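Local coordinates for putative exported protein (Bacteroides fragilis, PDB 4RAA) that is of unknown function but folds as a six-bladed beta-propeller of the YWTD superfamily and is probably exported as a lipoprotein, at residues Glu263-Phe267 / Val358-Lys362. Numbering follows the deposited sequence.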
# COMPACT_ATOMS: atom_id res chain seq x y z
N GLU A 263 17.91 28.87 5.15
CA GLU A 263 17.53 29.90 6.14
C GLU A 263 18.14 31.27 5.83
O GLU A 263 17.51 32.28 6.12
CB GLU A 263 17.96 29.51 7.57
CG GLU A 263 17.31 28.25 8.13
CD GLU A 263 15.79 28.35 8.32
OE1 GLU A 263 15.24 29.47 8.39
OE2 GLU A 263 15.15 27.28 8.43
N ARG A 264 19.33 31.28 5.24
CA ARG A 264 20.09 32.52 4.97
C ARG A 264 20.04 33.05 3.53
O ARG A 264 20.15 34.27 3.34
CB ARG A 264 21.56 32.33 5.39
CG ARG A 264 22.36 31.28 4.62
CD ARG A 264 23.83 31.30 5.00
NE ARG A 264 24.09 30.78 6.35
CZ ARG A 264 25.28 30.74 6.95
NH1 ARG A 264 26.39 31.21 6.34
NH2 ARG A 264 25.39 30.24 8.17
N ASP A 265 19.91 32.16 2.54
CA ASP A 265 19.92 32.54 1.13
C ASP A 265 18.92 31.78 0.24
O ASP A 265 18.20 30.89 0.71
CB ASP A 265 21.35 32.40 0.58
CG ASP A 265 21.87 30.97 0.54
OD1 ASP A 265 21.06 30.01 0.55
OD2 ASP A 265 23.11 30.79 0.45
N LEU A 266 18.91 32.14 -1.04
CA LEU A 266 18.02 31.54 -2.03
C LEU A 266 18.68 31.67 -3.41
O LEU A 266 18.92 32.78 -3.89
CB LEU A 266 16.67 32.26 -1.95
CG LEU A 266 15.45 31.86 -2.79
CD1 LEU A 266 14.19 32.45 -2.17
CD2 LEU A 266 15.58 32.30 -4.25
N PHE A 267 18.99 30.52 -4.02
CA PHE A 267 19.65 30.43 -5.34
C PHE A 267 18.60 30.08 -6.39
O PHE A 267 17.75 29.21 -6.14
CB PHE A 267 20.72 29.34 -5.36
CG PHE A 267 22.02 29.70 -4.68
CD1 PHE A 267 22.12 30.64 -3.65
CD2 PHE A 267 23.17 28.99 -5.03
CE1 PHE A 267 23.35 30.91 -3.05
CE2 PHE A 267 24.39 29.25 -4.42
CZ PHE A 267 24.48 30.21 -3.43
N VAL A 358 28.44 25.32 -1.26
CA VAL A 358 28.52 26.79 -1.39
C VAL A 358 27.27 27.49 -0.84
O VAL A 358 26.17 27.00 -0.99
CB VAL A 358 28.76 27.20 -2.87
CG1 VAL A 358 27.67 26.68 -3.80
CG2 VAL A 358 28.92 28.70 -3.03
N ARG A 359 27.47 28.64 -0.20
CA ARG A 359 26.38 29.47 0.34
C ARG A 359 26.83 30.91 0.51
O ARG A 359 28.02 31.21 0.38
CB ARG A 359 25.87 28.91 1.68
CG ARG A 359 26.90 28.89 2.80
CD ARG A 359 26.37 28.27 4.09
NE ARG A 359 27.38 28.32 5.15
CZ ARG A 359 27.21 27.89 6.41
NH1 ARG A 359 26.06 27.35 6.82
NH2 ARG A 359 28.23 28.00 7.28
N ILE A 360 25.88 31.79 0.83
CA ILE A 360 26.19 33.19 1.10
C ILE A 360 26.83 33.21 2.48
O ILE A 360 26.28 32.62 3.43
CB ILE A 360 24.92 34.09 1.07
CG1 ILE A 360 24.32 34.13 -0.35
CG2 ILE A 360 25.21 35.51 1.54
CD1 ILE A 360 25.11 34.92 -1.39
N LYS A 361 28.00 33.84 2.59
CA LYS A 361 28.68 33.98 3.88
C LYS A 361 28.02 35.10 4.68
O LYS A 361 27.56 36.09 4.09
CB LYS A 361 30.19 34.26 3.71
CG LYS A 361 30.59 35.61 3.11
CD LYS A 361 32.10 35.76 2.89
CE LYS A 361 32.89 35.70 4.19
NZ LYS A 361 34.33 35.96 4.01
N LYS A 362 27.95 34.94 6.01
CA LYS A 362 27.45 35.99 6.93
C LYS A 362 28.65 36.76 7.48
O LYS A 362 29.79 36.60 7.03
CB LYS A 362 26.60 35.41 8.07
CG LYS A 362 25.32 34.75 7.60
CD LYS A 362 24.35 34.53 8.75
CE LYS A 362 23.15 33.71 8.30
NZ LYS A 362 22.13 33.61 9.37
OXT LYS A 362 28.50 37.57 8.39
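The backbone N of I360 gives its hydrogen to D265 OD2 over 3.0 Å, a fairly straight bond that uses the anti lone pair of the carboxylate, while OD1 is held by T262 OG1 and H317 NE2. A short acid suits this place: its CG is turned between the backbone N and the carbonyl carbon (chi1 67°), which brings OD2 to the main chain of 358-362. R264 NH1 gives one of its hydrogens to I360 O over 3.2 Å. This bond is almost straight at 175°, and the oxygen lies at the guanidinium edge, in its plane. On one face of that guanidinium the guanidinium of R359 is stacked, centres 3.5 Å apart and planes 12° from parallel; on the opposite one, K362 lays its aliphatic chain, CE reaching 3.6 Å from R264 NE. E26 OE2 makes salt bridges with both R264 NH1 and R359 NE, and this shared carboxylate probably is what lets the two cations lie face to face. Arginine suits both positions because its flat cation can stack and still bond at its edge. Beside D265, further along the strand, the contact turns apolar: F267 presents its ring edge to I360 CG1, CE1 lying 4.3 Å away, and its CE2 meets V358 CG1 at 4.2 Å, with L25 touching all three side chains. The strands belong to separate four-stranded sheets of the propeller, so side chains join what no shared backbone pairing does. With its main-chain N and O both taken by side chains from 263-267, I360 is fixed at the end of the last strand, which two bonds from charged side chains join to the adjoining sheet; K362 adds only aliphatic packing.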